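Local atomic coordinates of methyl-coenzyme M reductase subunit beta (Methanosarcina barkeri, PDB entry 1E6Y), a protein that forms part of methyl-coenzyme M reductase I, the nickel enzyme that releases methane from methyl-coenzyme M with coenzyme B as reductant in the final step of methanogenesis. Residues E[33-36]-E[37-41]; E[111-114]-E[115-118]; E[137-141]-E[142-146]; E[175-178]-E[179-182]. All coordinates share one frame; numbering follows the deposited sequence.

Interaction 1: residues E[33-36]-E[37-41]; sequences SIIM and DTKRS
The last turns of helix 29-40 pack M36 against R40 and tie T38 back to I34, just before the chain passes into strand 41-45. Four i to i+4 backbone hydrogen bonds run through this α-helix, from D37 N to S33 O at one end to R40 N and M36 O (2.9 Å) at the other. I34 O carries a second donor: T38 OG1 lies 2.7 Å from I34 O, above the carbonyl plane and on the opposite face from T38 N. Threonine suits this place because its OG1, anti to the carbonyl carbon (chi1 -60°), turns back over the preceding turn; Y214 OH of helix 204-221 is its further partner. I34, branched and apolar, packs on L210 and I213 of that helix. On the side of helix 114-118, the side chains of M36 and R40 cross at about a right angle, M36 CG lying 4.0 Å from R40 CD. The arginine chain runs extended, its NH1 bonding S112 O and D96 O. Opposite charges three residues apart on one side of the helix form a salt bridge: D37 OD1, water-linked to S33 OG, takes R40 NE (2.9 Å) and R40 NH2 (3.2 Å) side-on, from one face.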
# COMPACT_ATOMS: atom_id res chain seq x y z
N SER E 33 -20.78 16.82 20.06
CA SER E 33 -22.01 16.13 19.69
C SER E 33 -22.05 15.86 18.19
O SER E 33 -22.42 14.77 17.76
CB SER E 33 -23.23 16.96 20.11
OG SER E 33 -24.43 16.38 19.63
N ILE E 34 -21.63 16.85 17.40
CA ILE E 34 -21.52 16.69 15.95
C ILE E 34 -20.51 15.60 15.58
O ILE E 34 -20.79 14.75 14.74
CB ILE E 34 -21.13 18.03 15.27
CG1 ILE E 34 -22.33 18.98 15.29
CG2 ILE E 34 -20.70 17.79 13.83
CD1 ILE E 34 -21.99 20.40 14.90
N ILE E 35 -19.37 15.59 16.27
CA ILE E 35 -18.34 14.57 16.04
C ILE E 35 -18.84 13.18 16.44
O ILE E 35 -18.72 12.23 15.66
CB ILE E 35 -17.05 14.90 16.83
CG1 ILE E 35 -16.40 16.16 16.25
CG2 ILE E 35 -16.07 13.73 16.78
CD1 ILE E 35 -15.37 16.80 17.17
N MET E 36 -19.45 13.08 17.61
CA MET E 36 -20.01 11.81 18.08
C MET E 36 -21.08 11.26 17.12
O MET E 36 -21.06 10.07 16.79
CB MET E 36 -20.61 11.97 19.48
CG MET E 36 -21.34 10.75 19.99
SD MET E 36 -20.32 9.25 20.06
CE MET E 36 -19.32 9.61 21.51
N ASP E 37 -21.99 12.12 16.68
CA ASP E 37 -23.04 11.70 15.76
C ASP E 37 -22.47 11.30 14.40
O ASP E 37 -22.96 10.37 13.76
CB ASP E 37 -24.07 12.81 15.59
CG ASP E 37 -25.00 12.94 16.79
OD1 ASP E 37 -24.89 12.13 17.73
OD2 ASP E 37 -25.83 13.88 16.79
N THR E 38 -21.42 12.00 13.97
CA THR E 38 -20.72 11.66 12.74
C THR E 38 -20.02 10.31 12.87
O THR E 38 -20.09 9.47 11.96
CB THR E 38 -19.68 12.74 12.38
OG1 THR E 38 -20.35 14.00 12.22
CG2 THR E 38 -18.96 12.39 11.09
N LYS E 39 -19.41 10.07 14.03
CA LYS E 39 -18.73 8.80 14.28
C LYS E 39 -19.70 7.63 14.36
O LYS E 39 -19.44 6.57 13.79
CB LYS E 39 -17.91 8.88 15.57
CG LYS E 39 -16.69 9.78 15.49
CD LYS E 39 -15.97 9.87 16.82
CE LYS E 39 -15.29 8.55 17.18
NZ LYS E 39 -14.51 8.66 18.44
N ARG E 40 -20.84 7.82 15.02
CA ARG E 40 -21.69 6.68 15.37
C ARG E 40 -22.77 6.38 14.36
O ARG E 40 -23.53 5.42 14.52
CB ARG E 40 -22.31 6.94 16.75
CG ARG E 40 -23.49 7.91 16.71
CD ARG E 40 -23.87 8.34 18.12
NE ARG E 40 -25.00 9.25 18.19
CZ ARG E 40 -26.28 9.00 18.46
NH1 ARG E 40 -26.71 7.76 18.72
NH2 ARG E 40 -27.17 9.99 18.48
N SER E 41 -22.83 7.16 13.28
CA SER E 41 -23.94 7.03 12.33
C SER E 41 -23.53 6.57 10.94
O SER E 41 -22.50 6.99 10.40
CB SER E 41 -24.68 8.36 12.21
OG SER E 41 -25.12 8.83 13.48
O HOH W 1 -24.42 13.49 20.33

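Interaction 2: residues E[111-114]-E[115-118]; sequences QSPK and SRII
R116 folds back past P113 and S112, its side chain crossing P113 obliquely and reaching S112, the two residues that lead into helix 114-118. Its CB sits 3.7 Å from P113 O. The next atom, R116 CG, packs 4.0 Å from P113 CG, and the chain continues extended, so that R116 CD reaches S112 OG at 3.7 Å. R116 NE passes P113 CD, but its polar partner is V89 O at the end of helix 78-89. Arginine fits here because its methylenes can cover the proline while its charged end travels on to a backbone carbonyl. P113 is also touched by S115 OG, which, placed between its own backbone N and carbonyl carbon (chi1 59°), lies 3.6 Å from P113 CG. The backbone meanwhile winds into its first turn. R116 N bonds P113 O, I118 N meets K114 O at 2.8 Å, and I117 N adds a weak bond to K114 O. Proline costs no hydrogen bond at this point, since the first turn of a helix has amides without acceptors within the helix; K114 N instead uses D96 OD2. This is the start of a short α-helix, two residues after the end of strand 107-111.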
# COMPACT_ATOMS: atom_id res chain seq x y z
N GLN E 111 -27.97 5.10 13.73
CA GLN E 111 -27.09 5.72 14.70
C GLN E 111 -26.87 4.77 15.87
O GLN E 111 -27.81 4.43 16.59
CB GLN E 111 -27.69 7.03 15.21
CG GLN E 111 -28.16 7.95 14.10
CD GLN E 111 -28.45 9.36 14.58
OE1 GLN E 111 -29.51 9.63 15.13
NE2 GLN E 111 -27.49 10.26 14.37
N SER E 112 -25.65 4.23 15.96
CA SER E 112 -25.26 3.40 17.09
C SER E 112 -25.33 4.21 18.37
O SER E 112 -25.15 5.43 18.35
CB SER E 112 -23.83 2.88 16.89
OG SER E 112 -23.80 1.80 15.97
N PRO E 113 -25.58 3.55 19.51
CA PRO E 113 -25.45 4.23 20.80
C PRO E 113 -24.02 4.72 21.03
O PRO E 113 -23.07 4.10 20.54
CB PRO E 113 -25.85 3.15 21.81
CG PRO E 113 -25.52 1.87 21.12
CD PRO E 113 -25.85 2.11 19.67
N LYS E 114 -23.88 5.81 21.76
CA LYS E 114 -22.56 6.38 22.08
C LYS E 114 -21.63 5.35 22.71
O LYS E 114 -20.42 5.41 22.53
CB LYS E 114 -22.71 7.59 23.01
CG LYS E 114 -23.06 8.86 22.28
CD LYS E 114 -23.43 9.99 23.23
CE LYS E 114 -23.67 11.28 22.44
NZ LYS E 114 -24.36 12.34 23.22
N SER E 115 -22.21 4.38 23.41
CA SER E 115 -21.44 3.34 24.07
C SER E 115 -20.53 2.55 23.12
O SER E 115 -19.45 2.11 23.52
CB SER E 115 -22.37 2.37 24.81
OG SER E 115 -23.29 1.76 23.93
N ARG E 116 -20.95 2.37 21.87
CA ARG E 116 -20.12 1.64 20.90
C ARG E 116 -18.90 2.47 20.50
O ARG E 116 -17.83 1.91 20.30
CB ARG E 116 -20.92 1.22 19.68
CG ARG E 116 -22.05 0.24 19.99
CD ARG E 116 -22.65 -0.35 18.73
NE ARG E 116 -23.70 -1.33 18.99
CZ ARG E 116 -23.49 -2.60 19.38
NH1 ARG E 116 -24.57 -3.37 19.57
NH2 ARG E 116 -22.29 -3.09 19.59
N ILE E 117 -19.06 3.79 20.46
CA ILE E 117 -17.95 4.69 20.18
C ILE E 117 -17.04 4.83 21.40
O ILE E 117 -15.81 4.83 21.28
CB ILE E 117 -18.48 6.08 19.74
CG1 ILE E 117 -19.21 5.96 18.40
CG2 ILE E 117 -17.34 7.10 19.65
CD1 ILE E 117 -18.38 5.32 17.29
N ILE E 118 -17.64 4.86 22.59
CA ILE E 118 -16.89 4.97 23.83
C ILE E 118 -16.02 3.73 24.05
O ILE E 118 -14.84 3.85 24.41
CB ILE E 118 -17.84 5.17 25.04
CG1 ILE E 118 -18.54 6.53 24.93
CG2 ILE E 118 -17.07 5.08 26.36
CD1 ILE E 118 -19.72 6.69 25.86

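Interaction 3: residues E[137-141]-E[142-146]; sequences TIMDM and FGTDP
M141 and F142, neighbours in sequence, fold their side chains alongside each other. M141 CG lies over one face of the F142 ring, 4.0 Å from its centroid and offset toward the rim, in a CH-pi contact. M141 SD follows obliquely, 3.7 Å from F142 CE1, which makes a Met-aromatic pair. CG anti to the backbone N (chi1 -178°) and an extended second torsion carry the methionine SD along the ring; the bend at chi3 turns only the terminal methyl. I138 meets the same ring from one turn back, with its CG2 3.8 Å from F142 CD1. Further round the helix M139 crosses T144 at about a right angle, and M139 SD touches T144 CB at 3.6 Å; the bent, flexible methionine lays its sulfur against the threonine CB and CG2.

The backbone positions these groups. F142 N still makes an α-helical bond to I138 O, but T144 N turns back to M139 O (3.2 Å), enclosing a weak bond from G143 N to D140 O. G143, with positive phi (60°), turns the chain out of the helix, in a conformation that glycine adopts readily. A water donates to both M139 O (2.9 Å) and T144 O, bridging helix end and loop. Farther out, Y72 stacks on F142 and its OH bonds T144 OG1, V152 of helix 149-157 covers I138, M139 and T144, and F244 of the gamma subunit packs on M139. Helix 125-141 thus closes with a Schellman motif, G143 being its C-prime residue.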
# COMPACT_ATOMS: atom_id res chain seq x y z
N THR E 137 -30.91 -9.20 10.27
CA THR E 137 -32.34 -8.93 10.13
C THR E 137 -32.92 -9.52 8.85
O THR E 137 -33.98 -10.14 8.87
CB THR E 137 -32.62 -7.41 10.17
OG1 THR E 137 -32.26 -6.88 11.45
CG2 THR E 137 -34.10 -7.12 9.91
N ILE E 138 -32.19 -9.39 7.74
CA ILE E 138 -32.63 -9.93 6.46
C ILE E 138 -32.58 -11.46 6.47
O ILE E 138 -33.51 -12.11 5.99
CB ILE E 138 -31.76 -9.39 5.30
CG1 ILE E 138 -31.98 -7.88 5.15
CG2 ILE E 138 -32.11 -10.10 4.00
CD1 ILE E 138 -31.15 -7.24 4.06
N MET E 139 -31.54 -12.02 7.08
CA MET E 139 -31.40 -13.46 7.19
C MET E 139 -32.61 -14.07 7.90
O MET E 139 -33.19 -15.05 7.42
CB MET E 139 -30.12 -13.80 7.97
CG MET E 139 -29.47 -15.12 7.57
SD MET E 139 -28.65 -15.04 5.97
CE MET E 139 -27.30 -13.90 6.34
N ASP E 140 -33.03 -13.43 8.98
CA ASP E 140 -34.17 -13.91 9.77
C ASP E 140 -35.51 -13.66 9.10
O ASP E 140 -36.34 -14.57 9.00
CB ASP E 140 -34.16 -13.24 11.15
CG ASP E 140 -33.08 -13.78 12.06
OD1 ASP E 140 -32.68 -14.96 11.91
OD2 ASP E 140 -32.62 -13.02 12.94
N MET E 141 -35.71 -12.44 8.62
CA MET E 141 -37.01 -12.01 8.11
C MET E 141 -37.44 -12.79 6.88
O MET E 141 -38.63 -13.08 6.70
CB MET E 141 -36.97 -10.51 7.77
CG MET E 141 -38.29 -9.95 7.27
SD MET E 141 -38.23 -8.16 7.13
CE MET E 141 -38.38 -7.68 8.85
N PHE E 142 -36.47 -13.16 6.05
CA PHE E 142 -36.77 -13.80 4.77
C PHE E 142 -36.35 -15.26 4.74
O PHE E 142 -36.42 -15.91 3.69
CB PHE E 142 -36.11 -13.01 3.64
CG PHE E 142 -36.60 -11.59 3.54
CD1 PHE E 142 -35.88 -10.55 4.13
CD2 PHE E 142 -37.81 -11.30 2.91
CE1 PHE E 142 -36.37 -9.25 4.10
CE2 PHE E 142 -38.30 -10.00 2.87
CZ PHE E 142 -37.58 -8.97 3.48
N GLY E 143 -35.96 -15.79 5.90
CA GLY E 143 -35.72 -17.22 6.05
C GLY E 143 -34.65 -17.78 5.13
O GLY E 143 -34.80 -18.88 4.59
N THR E 144 -33.55 -17.05 5.01
CA THR E 144 -32.48 -17.43 4.09
C THR E 144 -31.85 -18.76 4.47
O THR E 144 -31.49 -18.98 5.63
CB THR E 144 -31.39 -16.34 4.06
OG1 THR E 144 -32.00 -15.06 3.82
CG2 THR E 144 -30.37 -16.62 2.96
N ASP E 145 -31.77 -19.67 3.50
CA ASP E 145 -31.06 -20.94 3.68
C ASP E 145 -29.58 -20.66 3.89
O ASP E 145 -29.02 -19.75 3.27
CB ASP E 145 -31.24 -21.84 2.45
CG ASP E 145 -32.68 -22.25 2.22
OD1 ASP E 145 -33.36 -22.63 3.20
OD2 ASP E 145 -33.13 -22.22 1.06
N PRO E 146 -28.92 -21.42 4.79
CA PRO E 146 -27.51 -21.19 5.11
C PRO E 146 -26.58 -21.11 3.90
O PRO E 146 -25.67 -20.28 3.86
CB PRO E 146 -27.17 -22.37 6.03
CG PRO E 146 -28.45 -22.64 6.74
CD PRO E 146 -29.53 -22.40 5.70
O HOH W 2 -32.30 -17.78 7.88

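Interaction 4: residues E[175-178]-E[179-182]; sequences LSIP and QNNE
With OG anti to the backbone N (chi1 -168°), S176 holds its hydroxyl toward the amide of N180, whose own CG is anti to the carbonyl carbon (chi1 -78°). N180 ND2 then donates to S176 OG over 2.9 Å, nearly straight at 161° and with the hydroxyl close to the amide plane. N180 ND2 also lies 3.7 Å from I177 CG1, so the isoleucine packs beside the bond. Asparagine offers an N-H donor on a short side chain, which the S176 hydroxyl accepts. Q179 brings its OE1 to 3.5 Å from P178 CD, while its NE2 bonds N181 O of the second subunit, an exchange that N181 O returns. P178 meets P178 of that subunit, so this loop lies at the contact between the two beta copies. Proline suits the start of the turn, where its ring restrains phi and its lack of N-H matters little. N180 N bonds I177 O (3.1 Å) and N181 N bonds P178 O (3.0 Å). A water donates to I177 O and N181 OD1, while N181 ND2 turns to S187 OG. These successive i to i+3 bonds mark a short 3-10 turn within the loop between strand 171-172 and helix 193-199.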
# COMPACT_ATOMS: atom_id res chain seq x y z
N LEU E 175 -17.73 9.65 7.12
CA LEU E 175 -16.29 9.43 7.14
C LEU E 175 -15.90 8.30 6.18
O LEU E 175 -16.75 7.69 5.54
CB LEU E 175 -15.83 9.09 8.56
CG LEU E 175 -16.22 10.08 9.66
CD1 LEU E 175 -15.91 9.49 11.03
CD2 LEU E 175 -15.49 11.39 9.45
N SER E 176 -14.60 8.06 6.06
CA SER E 176 -14.09 6.98 5.23
C SER E 176 -13.76 5.78 6.12
O SER E 176 -14.49 5.49 7.07
CB SER E 176 -12.83 7.46 4.48
OG SER E 176 -12.46 6.55 3.46
N ILE E 177 -12.72 5.03 5.77
CA ILE E 177 -12.14 4.05 6.69
C ILE E 177 -10.78 4.56 7.17
O ILE E 177 -10.14 5.36 6.49
CB ILE E 177 -11.98 2.65 6.03
CG1 ILE E 177 -10.98 2.71 4.87
CG2 ILE E 177 -13.33 2.14 5.54
CD1 ILE E 177 -10.59 1.34 4.33
N PRO E 178 -10.37 4.18 8.39
CA PRO E 178 -9.18 4.77 9.01
C PRO E 178 -7.90 4.59 8.19
O PRO E 178 -7.04 5.46 8.16
CB PRO E 178 -9.09 4.07 10.36
CG PRO E 178 -10.49 3.66 10.66
CD PRO E 178 -11.06 3.27 9.32
N GLN E 179 -7.83 3.47 7.46
CA GLN E 179 -6.63 3.15 6.68
C GLN E 179 -6.42 4.09 5.50
O GLN E 179 -5.35 4.07 4.89
CB GLN E 179 -6.69 1.71 6.18
CG GLN E 179 -6.70 0.66 7.28
CD GLN E 179 -8.09 0.11 7.54
OE1 GLN E 179 -9.03 0.87 7.77
NE2 GLN E 179 -8.24 -1.20 7.45
N ASN E 180 -7.43 4.88 5.16
CA ASN E 180 -7.28 5.87 4.09
C ASN E 180 -6.63 7.16 4.55
O ASN E 180 -6.30 8.02 3.73
CB ASN E 180 -8.64 6.17 3.44
CG ASN E 180 -9.09 5.09 2.48
OD1 ASN E 180 -8.28 4.27 2.04
ND2 ASN E 180 -10.37 5.08 2.15
N ASN E 181 -6.42 7.30 5.86
CA ASN E 181 -5.76 8.48 6.42
C ASN E 181 -4.36 8.62 5.85
O ASN E 181 -3.58 7.67 5.87
CB ASN E 181 -5.66 8.38 7.94
CG ASN E 181 -6.97 8.67 8.64
OD1 ASN E 181 -7.96 9.05 8.00
ND2 ASN E 181 -6.98 8.49 9.95
N GLU E 182 -4.03 9.82 5.39
CA GLU E 182 -2.66 10.12 5.00
C GLU E 182 -1.80 10.33 6.24
O GLU E 182 -0.68 9.83 6.32
CB GLU E 182 -2.61 11.37 4.13
CG GLU E 182 -3.30 11.21 2.79
CD GLU E 182 -2.52 11.81 1.63
OE1 GLU E 182 -1.53 12.54 1.86
OE2 GLU E 182 -2.91 11.56 0.47
O HOH W 3 -10.00 8.16 6.46

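How the interactions relate
Interactions 1 and 2 are neighbours, with centres 9 Å apart: the end of helix 29-40 packs on the start of helix 114-118, and R40 O and S112 N, 2.8 Å apart, probably share a hydrogen bond between the end of helix 29-40 and the loop before helix 114-118. Interaction 1 is the most buried and combines apolar packing with a salt bridge, whereas interaction 2 is partly buried and pairs aliphatic side-chain contacts with the first backbone bonds of a helix. Interaction 4 touches interaction 1 through L175 and T38; like interactions 1 and 2 it meets the second beta subunit, but through side-chain amide bonds. Interaction 3 stands apart, its centre about 37 Å from the centre of the chain, where sulfur and aromatic packing accompanies a Schellman helix end beside the gamma subunit.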